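Local coordinates for 378aa long hypothetical citrate synthase (Sulfolobus tokodaii, PDB 1VGM), which belongs to the citrate synthase family, a group of largely helical proteins, and occurs here as an assembly of two chains, at residues G68-N71 against E72-V76; K118-A121 against V122-I125; D240-E244 against E245-K249; K288-E291 against I292-I296. All blocks are in the same frame, centred on the assembly; numbering follows the deposited sequence.

Contact 1: residues G68-N71 against E72-V76; sequences GIIN and ESFEV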
loop_
_atom_site.group_PDB
_atom_site.type_symbol
_atom_site.label_atom_id
_atom_site.label_comp_id
_atom_site.label_asym_id
_atom_site.label_seq_id
_atom_site.Cartn_x
_atom_site.Cartn_y
_atom_site.Cartn_z
ATOM N N GLY A 68 -21.768 15.726 13.312
ATOM C CA GLY A 68 -21.608 15.136 14.630
ATOM C C GLY A 68 -20.536 14.057 14.711
ATOM O O GLY A 68 -19.767 14.004 15.671
ATOM N N ILE A 69 -20.476 13.187 13.712
ATOM C CA ILE A 69 -19.425 12.182 13.683
ATOM C C ILE A 69 -18.059 12.840 13.508
ATOM O O ILE A 69 -17.110 12.524 14.224
ATOM C CB ILE A 69 -19.650 11.175 12.541
ATOM C CG1 ILE A 69 -20.928 10.367 12.813
ATOM C CG2 ILE A 69 -18.441 10.249 12.416
ATOM C CD1 ILE A 69 -21.471 9.622 11.586
ATOM N N ILE A 70 -17.968 13.756 12.555
ATOM C CA ILE A 70 -16.727 14.475 12.318
ATOM C C ILE A 70 -16.221 15.079 13.613
ATOM O O ILE A 70 -15.074 14.852 14.011
ATOM C CB ILE A 70 -16.917 15.604 11.268
ATOM C CG1 ILE A 70 -17.088 14.987 9.874
ATOM C CG2 ILE A 70 -15.720 16.542 11.279
ATOM C CD1 ILE A 70 -17.617 15.944 8.830
ATOM N N ASN A 71 -17.083 15.850 14.269
ATOM C CA ASN A 71 -16.652 16.723 15.356
ATOM C C ASN A 71 -16.247 15.932 16.594
ATOM O O ASN A 71 -15.544 16.449 17.462
ATOM C CB ASN A 71 -17.768 17.708 15.720
ATOM C CG ASN A 71 -17.826 18.890 14.778
ATOM O OD1 ASN A 71 -16.788 19.408 14.352
ATOM N ND2 ASN A 71 -19.039 19.326 14.444
ATOM N N GLU A 72 -16.692 14.680 16.672
ATOM C CA GLU A 72 -16.324 13.830 17.796
ATOM C C GLU A 72 -15.164 12.887 17.469
ATOM O O GLU A 72 -14.822 12.030 18.278
ATOM C CB GLU A 72 -17.537 13.014 18.273
ATOM C CG GLU A 72 -17.914 11.850 17.367
ATOM C CD GLU A 72 -19.254 11.222 17.740
ATOM O OE1 GLU A 72 -19.743 10.353 16.988
ATOM O OE2 GLU A 72 -19.818 11.595 18.786
ATOM N N SER A 73 -14.555 13.041 16.295
ATOM C CA SER A 73 -13.606 12.038 15.822
ATOM C C SER A 73 -12.205 12.553 15.473
ATOM O O SER A 73 -11.449 11.858 14.790
ATOM C CB SER A 73 -14.186 11.310 14.611
ATOM O OG SER A 73 -15.413 10.684 14.929
ATOM N N PHE A 74 -11.848 13.750 15.937
ATOM C CA PHE A 74 -10.566 14.364 15.565
ATOM C C PHE A 74 -9.374 13.804 16.345
ATOM O O PHE A 74 -8.231 13.869 15.885
ATOM C CB PHE A 74 -10.624 15.886 15.761
ATOM C CG PHE A 74 -11.349 16.611 14.660
ATOM C CD1 PHE A 74 -12.370 17.509 14.963
ATOM C CD2 PHE A 74 -11.002 16.414 13.321
ATOM C CE1 PHE A 74 -13.051 18.196 13.950
ATOM C CE2 PHE A 74 -11.675 17.090 12.299
ATOM C CZ PHE A 74 -12.697 17.990 12.614
ATOM N N GLU A 75 -9.643 13.260 17.527
ATOM C CA GLU A 75 -8.599 12.663 18.358
ATOM C C GLU A 75 -7.869 11.555 17.601
ATOM O O GLU A 75 -8.487 10.800 16.854
ATOM C CB GLU A 75 -9.220 12.076 19.629
ATOM C CG GLU A 75 -10.587 11.434 19.389
ATOM C CD GLU A 75 -10.857 10.243 20.297
ATOM O OE1 GLU A 75 -10.735 10.400 21.535
ATOM O OE2 GLU A 75 -11.193 9.155 19.773
ATOM N N VAL A 76 -6.562 11.449 17.812
ATOM C CA VAL A 76 -5.807 10.281 17.364
ATOM C C VAL A 76 -4.994 9.694 18.516
ATOM O O VAL A 76 -4.736 10.370 19.514
ATOM C CB VAL A 76 -4.822 10.648 16.228
ATOM C CG1 VAL A 76 -5.585 11.049 14.976
ATOM C CG2 VAL A 76 -3.910 11.777 16.691
HETATM O O HOH W 1 -13.018 15.465 18.138
#
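Ser-73 OG donates a short hydrogen bond of 2.6 Å to Ile-69 O, approaching from one face of the carbonyl plane, while Glu-72 N reaches the same oxygen from the opposite face at 3.3 Å. The hydroxyl gets there because OG lies beside the backbone N of Ser-73 (chi1 -59°), turned back over the last helical turn. One residue on, Ser-73 N bonds to Ile-70 O at 3.0 Å. That oxygen also sits 3.8 Å above the centre of the Phe-74 ring, whose CZ rests on Ile-70 CG2 at 3.6 Å. A water accepts from Phe-74 N and donates to Asn-71 O, bridging the backbone where the helix has ended. Glu-72 N divides itself between Ile-69 O and, weakly at 3.3 Å, Gly-68 O, whereas the bond of Ser-73 N is purely i to i-3, as the helix frays into a loop. Lys-127 and Thr-130 of helix 117-139 take up the carbonyls of Ser-73 and Phe-74, respectively. Ile-70 meanwhile packs on Ile-49 of helix 45-54 and on Tyr-153 of helix 153-162.

Contact 2: residues K118-A121 against V122-I125; sequences KELA and VQII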
loop_
_atom_site.group_PDB
_atom_site.type_symbol
_atom_site.label_atom_id
_atom_site.label_comp_id
_atom_site.label_asym_id
_atom_site.label_seq_id
_atom_site.Cartn_x
_atom_site.Cartn_y
_atom_site.Cartn_z
ATOM N N LYS A 118 -19.649 3.110 6.786
ATOM C CA LYS A 118 -19.806 4.488 6.323
ATOM C C LYS A 118 -19.474 5.465 7.441
ATOM O O LYS A 118 -18.833 6.492 7.216
ATOM C CB LYS A 118 -21.244 4.744 5.849
ATOM C CG LYS A 118 -21.556 4.189 4.467
ATOM C CD LYS A 118 -23.006 4.430 4.076
ATOM C CE LYS A 118 -23.897 3.279 4.514
ATOM N NZ LYS A 118 -23.768 2.105 3.607
ATOM N N GLU A 119 -19.925 5.148 8.648
ATOM C CA GLU A 119 -19.614 5.974 9.796
ATOM C C GLU A 119 -18.108 5.928 10.091
ATOM O O GLU A 119 -17.514 6.939 10.472
ATOM C CB GLU A 119 -20.421 5.501 11.006
ATOM C CG GLU A 119 -21.933 5.704 10.863
ATOM C CD GLU A 119 -22.573 4.808 9.798
ATOM O OE1 GLU A 119 -22.127 3.642 9.643
ATOM O OE2 GLU A 119 -23.527 5.274 9.120
ATOM N N LEU A 120 -17.493 4.764 9.902
ATOM C CA LEU A 120 -16.044 4.633 10.067
ATOM C C LEU A 120 -15.284 5.470 9.039
ATOM O O LEU A 120 -14.278 6.082 9.369
ATOM C CB LEU A 120 -15.611 3.160 9.950
ATOM C CG LEU A 120 -14.095 2.913 9.884
ATOM C CD1 LEU A 120 -13.456 3.360 11.191
ATOM C CD2 LEU A 120 -13.803 1.441 9.628
ATOM N N ALA A 121 -15.773 5.500 7.801
ATOM C CA ALA A 121 -15.226 6.391 6.774
ATOM C C ALA A 121 -15.196 7.863 7.198
ATOM O O ALA A 121 -14.207 8.560 6.971
ATOM C CB ALA A 121 -16.026 6.241 5.476
ATOM N N VAL A 122 -16.280 8.335 7.806
ATOM C CA VAL A 122 -16.346 9.719 8.264
ATOM C C VAL A 122 -15.316 9.978 9.360
ATOM O O VAL A 122 -14.617 10.991 9.332
ATOM C CB VAL A 122 -17.755 10.079 8.804
ATOM C CG1 VAL A 122 -17.814 11.565 9.149
ATOM C CG2 VAL A 122 -18.813 9.751 7.759
ATOM N N GLN A 123 -15.220 9.057 10.317
ATOM C CA GLN A 123 -14.205 9.147 11.366
ATOM C C GLN A 123 -12.812 9.250 10.766
ATOM O O GLN A 123 -11.994 10.056 11.214
ATOM C CB GLN A 123 -14.268 7.926 12.290
ATOM C CG GLN A 123 -15.571 7.804 13.065
ATOM C CD GLN A 123 -15.627 6.557 13.936
ATOM O OE1 GLN A 123 -14.891 5.588 13.714
ATOM N NE2 GLN A 123 -16.512 6.571 14.926
ATOM N N ILE A 124 -12.542 8.438 9.749
ATOM C CA ILE A 124 -11.229 8.463 9.106
ATOM C C ILE A 124 -10.962 9.819 8.446
ATOM O O ILE A 124 -9.849 10.335 8.476
ATOM C CB ILE A 124 -11.109 7.355 8.025
ATOM C CG1 ILE A 124 -11.233 5.974 8.678
ATOM C CG2 ILE A 124 -9.764 7.486 7.269
ATOM C CD1 ILE A 124 -11.145 4.828 7.686
ATOM N N ILE A 125 -12.000 10.394 7.854
ATOM C CA ILE A 125 -11.892 11.713 7.250
ATOM C C ILE A 125 -11.577 12.766 8.311
ATOM O O ILE A 125 -10.757 13.654 8.094
ATOM C CB ILE A 125 -13.193 12.058 6.473
ATOM C CG1 ILE A 125 -13.214 11.255 5.166
ATOM C CG2 ILE A 125 -13.268 13.551 6.166
ATOM C CD1 ILE A 125 -14.579 11.133 4.527
#
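With CG of Leu-120 pointing opposite to its own backbone N (chi1 171°), the isobutyl group leans along the helix toward Gln-123 and Ile-124. Ile-124 carries CG1 beside its backbone N (chi1 -63°) and keeps the chain straight beyond it, which sends CD1 back to the branch point of Leu-120, 4.1 Å from CG. On the way CG1 passes 3.1 Å from Leu-120 O, a close approach to the carbonyl that already accepts Ile-124 N at 3.0 Å. Gln-123 runs across Leu-120 at about a right angle: its extended chain lays CG 3.4 Å from Glu-119 O and brings the amide OE1 to 3.7 Å from Leu-120 CD1, a contact of packing only. Together these are i to i+3 and i to i+4 contacts along two turns of an alpha-helix, here the long helix 117-139 of the largely helical citrate synthase fold. Its backbone bonds are evenly made, from Val-122 N to Lys-118 O at 3.2 Å through Ile-125 N to Ala-121 O at 3.0 Å. Ala-121, with its small methyl, faces Leu-53 of helix 45-54 and Leu-344 of helix 331-353. Leu-120 and Ile-124 both lie against Met-203 of helix 203-214. On another flank, the carboxylate of Glu-119 is engaged through OE2 by the hydroxyl of Tyr-54.

Contact 3: residues D240-E244 against E245-K249; sequences DKWFE and EKIIK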
loop_
_atom_site.group_PDB
_atom_site.type_symbol
_atom_site.label_atom_id
_atom_site.label_comp_id
_atom_site.label_asym_id
_atom_site.label_seq_id
_atom_site.Cartn_x
_atom_site.Cartn_y
_atom_site.Cartn_z
ATOM N N ASP A 240 6.920 35.367 -20.965
ATOM C CA ASP A 240 7.096 35.056 -22.382
ATOM C C ASP A 240 8.481 34.489 -22.664
ATOM O O ASP A 240 8.620 33.503 -23.383
ATOM C CB ASP A 240 6.873 36.306 -23.239
ATOM C CG ASP A 240 5.419 36.739 -23.270
ATOM O OD1 ASP A 240 4.985 37.276 -24.308
ATOM O OD2 ASP A 240 4.709 36.542 -22.259
ATOM N N LYS A 241 9.503 35.116 -22.101
ATOM C CA LYS A 241 10.865 34.616 -22.229
ATOM C C LYS A 241 10.970 33.160 -21.758
ATOM O O LYS A 241 11.554 32.319 -22.447
ATOM C CB LYS A 241 11.808 35.506 -21.419
ATOM C CG LYS A 241 13.246 35.020 -21.343
ATOM C CD LYS A 241 14.080 35.934 -20.452
ATOM C CE LYS A 241 15.573 35.708 -20.652
ATOM N NZ LYS A 241 16.375 36.866 -20.144
ATOM N N TRP A 242 10.405 32.874 -20.585
ATOM C CA TRP A 242 10.488 31.547 -19.969
ATOM C C TRP A 242 9.803 30.493 -20.837
ATOM O O TRP A 242 10.347 29.418 -21.083
ATOM C CB TRP A 242 9.829 31.576 -18.584
ATOM C CG TRP A 242 9.891 30.280 -17.840
ATOM C CD1 TRP A 242 10.848 29.895 -16.944
ATOM C CD2 TRP A 242 8.940 29.206 -17.901
ATOM N NE1 TRP A 242 10.547 28.648 -16.440
ATOM C CE2 TRP A 242 9.384 28.204 -17.012
ATOM C CE3 TRP A 242 7.746 29.003 -18.605
ATOM C CZ2 TRP A 242 8.676 27.012 -16.806
ATOM C CZ3 TRP A 242 7.040 27.814 -18.400
ATOM C CH2 TRP A 242 7.511 26.837 -17.507
ATOM N N PHE A 243 8.602 30.814 -21.298
ATOM C CA PHE A 243 7.823 29.897 -22.122
ATOM C C PHE A 243 8.571 29.508 -23.392
ATOM O O PHE A 243 8.621 28.331 -23.754
ATOM C CB PHE A 243 6.483 30.548 -22.486
ATOM C CG PHE A 243 5.506 29.608 -23.119
ATOM C CD1 PHE A 243 5.509 29.403 -24.494
ATOM C CD2 PHE A 243 4.568 28.935 -22.344
ATOM C CE1 PHE A 243 4.593 28.530 -25.085
ATOM C CE2 PHE A 243 3.648 28.059 -22.926
ATOM C CZ PHE A 243 3.656 27.861 -24.295
ATOM N N GLU A 244 9.139 30.495 -24.080
ATOM C CA GLU A 244 9.835 30.227 -25.337
ATOM C C GLU A 244 11.074 29.368 -25.063
ATOM O O GLU A 244 11.374 28.434 -25.805
ATOM C CB GLU A 244 10.244 31.541 -26.019
ATOM C CG GLU A 244 11.107 31.358 -27.276
ATOM C CD GLU A 244 10.342 30.760 -28.453
ATOM O OE1 GLU A 244 10.989 30.243 -29.396
ATOM O OE2 GLU A 244 9.097 30.813 -28.439
ATOM N N GLU A 245 11.778 29.683 -23.982
ATOM C CA GLU A 245 13.026 29.003 -23.660
ATOM C C GLU A 245 12.789 27.563 -23.207
ATOM O O GLU A 245 13.366 26.625 -23.757
ATOM C CB GLU A 245 13.773 29.775 -22.571
ATOM C CG GLU A 245 15.096 29.152 -22.157
ATOM C CD GLU A 245 15.737 29.875 -20.988
ATOM O OE1 GLU A 245 16.382 29.206 -20.154
ATOM O OE2 GLU A 245 15.602 31.110 -20.896
ATOM N N LYS A 246 11.942 27.386 -22.200
ATOM C CA LYS A 246 11.779 26.073 -21.588
ATOM C C LYS A 246 10.854 25.177 -22.397
ATOM O O LYS A 246 11.120 23.985 -22.557
ATOM C CB LYS A 246 11.241 26.219 -20.166
ATOM C CG LYS A 246 12.226 26.859 -19.205
ATOM C CD LYS A 246 13.468 25.994 -19.031
ATOM C CE LYS A 246 14.137 26.220 -17.675
ATOM N NZ LYS A 246 14.991 27.442 -17.648
ATOM N N ILE A 247 9.770 25.750 -22.910
ATOM C CA ILE A 247 8.710 24.950 -23.510
ATOM C C ILE A 247 8.826 24.820 -25.028
ATOM O O ILE A 247 8.754 23.712 -25.559
ATOM C CB ILE A 247 7.325 25.517 -23.143
ATOM C CG1 ILE A 247 7.142 25.448 -21.628
ATOM C CG2 ILE A 247 6.225 24.720 -23.832
ATOM C CD1 ILE A 247 5.952 26.210 -21.131
ATOM N N ILE A 248 9.014 25.939 -25.725
ATOM C CA ILE A 248 9.137 25.906 -27.183
ATOM C C ILE A 248 10.508 25.406 -27.646
ATOM O O ILE A 248 10.596 24.456 -28.419
ATOM C CB ILE A 248 8.888 27.291 -27.810
ATOM C CG1 ILE A 248 7.496 27.802 -27.419
ATOM C CG2 ILE A 248 9.004 27.201 -29.333
ATOM C CD1 ILE A 248 6.340 26.980 -27.972
ATOM N N LYS A 249 11.575 26.043 -27.177
ATOM C CA LYS A 249 12.919 25.630 -27.561
ATOM C C LYS A 249 13.397 24.397 -26.802
ATOM O O LYS A 249 13.951 23.478 -27.399
ATOM C CB LYS A 249 13.909 26.777 -27.349
ATOM C CG LYS A 249 13.724 27.929 -28.319
ATOM C CD LYS A 249 14.837 28.952 -28.167
ATOM C CE LYS A 249 16.167 28.387 -28.636
ATOM N NZ LYS A 249 17.303 29.286 -28.284
#
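Ile-247 puts its CD1 into the angle between two aromatic side chains of the preceding turn, 3.3 Å from both Trp-242 CZ3 and Phe-243 CD2. Ile-247 CB stands 4.3 Å from the centroid of the Phe-243 ring, directly over the face, in a CH-pi contact. Both aromatics have CG swung away from the backbone N, Trp-242 at chi1 -178°, a setting that turns the rings along the helix toward Lys-246, Ile-247 and Ile-248. Lys-246 sets its CG over one face of the indole, 3.9 Å from the centroid of the five-membered ring. The indole NE1 is held by Glu-232 of helix 222-233, and Phe-243 and Ile-247 pack against Leu-299 and Phe-304 of helix 284-304, respectively, so this side of helix 239-249 is pressed into the helical body of the citrate synthase fold. The backbone widens here into a pi-type turn. Phe-243 O accepts two donors: Ile-248 N at 3.1 Å in the carbonyl plane, and Ile-247 N from above that plane. Lys-249 N makes a second i to i-5 bond, to Glu-244 O at 2.8 Å. Across the helix the packing is slacker and more polar. Lys-241, Glu-244, Glu-245 and Lys-249 lie exposed there and touch crystal neighbours, which may influence their conformations. Glu-244 bends at chi2 to lay its carboxylate beside Ile-248, with OE2 3.6 Å from CG1. The charged ends of Lys-241 and Glu-245 do not meet, whereas Lys-246 NZ and Glu-245 OE1 form a weak salt bridge.

Contact 4: residues K288-E291 against I292-I296; sequences KYYE and IAERI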
loop_
_atom_site.group_PDB
_atom_site.type_symbol
_atom_site.label_atom_id
_atom_site.label_comp_id
_atom_site.label_asym_id
_atom_site.label_seq_id
_atom_site.Cartn_x
_atom_site.Cartn_y
_atom_site.Cartn_z
ATOM N N LYS A 288 0.716 38.202 -7.887
ATOM C CA LYS A 288 1.951 38.017 -8.631
ATOM C C LYS A 288 1.908 36.689 -9.375
ATOM O O LYS A 288 2.133 36.640 -10.580
ATOM C CB LYS A 288 3.158 38.043 -7.685
ATOM C CG LYS A 288 4.505 37.900 -8.391
ATOM C CD LYS A 288 5.670 38.357 -7.505
ATOM C CE LYS A 288 6.152 37.260 -6.557
ATOM N NZ LYS A 288 6.847 36.154 -7.282
ATOM N N TYR A 289 1.615 35.610 -8.656
ATOM C CA TYR A 289 1.689 34.292 -9.256
ATOM C C TYR A 289 0.489 34.039 -10.153
ATOM O O TYR A 289 0.610 33.404 -11.205
ATOM C CB TYR A 289 1.789 33.220 -8.170
ATOM C CG TYR A 289 3.134 33.229 -7.487
ATOM C CD1 TYR A 289 3.232 33.309 -6.098
ATOM C CD2 TYR A 289 4.315 33.202 -8.237
ATOM C CE1 TYR A 289 4.466 33.367 -5.474
ATOM C CE2 TYR A 289 5.554 33.260 -7.623
ATOM C CZ TYR A 289 5.624 33.345 -6.241
ATOM O OH TYR A 289 6.854 33.420 -5.629
ATOM N N TYR A 290 -0.665 34.556 -9.749
ATOM C CA TYR A 290 -1.862 34.456 -10.572
ATOM C C TYR A 290 -1.604 35.047 -11.952
ATOM O O TYR A 290 -1.929 34.432 -12.969
ATOM C CB TYR A 290 -3.030 35.191 -9.912
ATOM C CG TYR A 290 -4.318 35.076 -10.692
ATOM C CD1 TYR A 290 -4.948 33.843 -10.849
ATOM C CD2 TYR A 290 -4.899 36.196 -11.290
ATOM C CE1 TYR A 290 -6.123 33.727 -11.579
ATOM C CE2 TYR A 290 -6.078 36.090 -12.024
ATOM C CZ TYR A 290 -6.680 34.850 -12.165
ATOM O OH TYR A 290 -7.833 34.728 -12.905
ATOM N N GLU A 291 -1.018 36.238 -11.991
ATOM C CA GLU A 291 -0.862 36.943 -13.255
ATOM C C GLU A 291 0.148 36.234 -14.153
ATOM O O GLU A 291 -0.050 36.129 -15.367
ATOM C CB GLU A 291 -0.417 38.385 -13.013
ATOM C CG GLU A 291 -1.517 39.296 -12.501
ATOM C CD GLU A 291 -1.091 40.752 -12.460
ATOM O OE1 GLU A 291 0.116 41.016 -12.274
ATOM O OE2 GLU A 291 -1.963 41.630 -12.610
ATOM N N ILE A 292 1.223 35.743 -13.547
ATOM C CA ILE A 292 2.145 34.850 -14.227
ATOM C C ILE A 292 1.408 33.636 -14.797
ATOM O O ILE A 292 1.519 33.343 -15.982
ATOM C CB ILE A 292 3.259 34.385 -13.258
ATOM C CG1 ILE A 292 4.213 35.546 -12.988
ATOM C CG2 ILE A 292 4.027 33.210 -13.844
ATOM C CD1 ILE A 292 5.176 35.289 -11.844
ATOM N N ALA A 293 0.644 32.946 -13.951
ATOM C CA ALA A 293 -0.113 31.770 -14.375
ATOM C C ALA A 293 -1.087 32.068 -15.516
ATOM O O ALA A 293 -1.221 31.262 -16.440
ATOM C CB ALA A 293 -0.871 31.180 -13.185
ATOM N N GLU A 294 -1.761 33.216 -15.446
ATOM C CA GLU A 294 -2.652 33.673 -16.521
ATOM C C GLU A 294 -1.947 33.772 -17.863
ATOM O O GLU A 294 -2.478 33.346 -18.888
ATOM C CB GLU A 294 -3.209 35.061 -16.211
ATOM C CG GLU A 294 -4.288 35.126 -15.164
ATOM C CD GLU A 294 -4.934 36.495 -15.132
ATOM O OE1 GLU A 294 -6.031 36.646 -15.702
ATOM O OE2 GLU A 294 -4.337 37.423 -14.547
ATOM N N ARG A 295 -0.765 34.378 -17.858
ATOM C CA ARG A 295 -0.048 34.615 -19.099
ATOM C C ARG A 295 0.423 33.287 -19.652
ATOM O O ARG A 295 0.360 33.046 -20.851
ATOM C CB ARG A 295 1.158 35.535 -18.866
ATOM C CG ARG A 295 1.990 35.816 -20.122
ATOM C CD ARG A 295 1.137 36.428 -21.235
ATOM N NE ARG A 295 1.920 36.764 -22.423
ATOM C CZ ARG A 295 1.403 37.197 -23.570
ATOM N NH1 ARG A 295 0.090 37.369 -23.690
ATOM N NH2 ARG A 295 2.196 37.455 -24.604
ATOM N N ILE A 296 0.899 32.422 -18.768
ATOM C CA ILE A 296 1.356 31.105 -19.187
ATOM C C ILE A 296 0.186 30.302 -19.750
ATOM O O ILE A 296 0.339 29.558 -20.722
ATOM C CB ILE A 296 1.980 30.323 -18.006
ATOM C CG1 ILE A 296 3.263 31.020 -17.532
ATOM C CG2 ILE A 296 2.264 28.886 -18.432
ATOM C CD1 ILE A 296 4.325 31.141 -18.609
HETATM O O HOH W 2 -8.569 37.010 -14.486
#
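Tyr-290 and Glu-294, one helical turn apart, meet through the ring of the first and the outer part of the second, from CG to the carboxylate. The phenol reaches forward along the helix because CG of Tyr-290 is set opposite its backbone N (chi1 -178°). Glu-294 leans back to meet it, with CG beside its own N (chi1 -75°) and the chain extended from there. Its CG passes over one ring face, 3.9 Å from the centroid and toward the rim, as a CH-pi contact. Beyond it the carboxylate lies within 24° of parallel to the ring, with CD 3.3 Å from Tyr-290 CE2. A water in the ring plane, at the edge, joins the two polar ends: it donates to Glu-294 OE1 at 2.8 Å and hydrogen-bonds with Tyr-290 OH at 2.9 Å. Tyr-289 instead has CG beside its backbone N, and its CD2 touches Ile-292 CD1 at 4.3 Å; its ring meets Phe-227 and Tyr-322 edge-to-face. Ile-292 also packs on Phe-230 and Ile-233 of helix 222-233. Glu-291 OE2 pairs with Lys-287, one turn back on helix 284-304. Glu-291 and Glu-294 keep their carboxylates apart, OE2 to OE2 being 5.2 Å. The carboxylate of Glu-294, beyond the ring's rim beside CE2 and CD2, is tied to the phenol by the bridging water, and Lys-273, weakly hydrogen-bonded to the hydroxyl and touching Glu-294, may ease its charge.

Contacts 1 and 2 adjoin, their centres about 9 Å apart: the end of helix 60-71 lies on helix 117-139, with Ser-73 OG 3.4 Å from Gln-123 CG and Ile-69 CG2 3.6 Å from Val-122 CG1. Contacts 3 and 4 form a second pair, about 15 Å between centres, on the far side of the chain from contact 2; the salt bridge from Asp-240 OD2 to Arg-295 NE (2.8 Å) joins helices 239-249 and 284-304. Contact 2 has four buried residues and no exposed one, contact 3 two buried and four exposed. Contact 2 is chiefly aliphatic, contact 1 relies on backbone and hydroxyl bonds at a helix end, and contacts 3 and 4 add aromatic faces; contact 3 lies farthest from the chain centre.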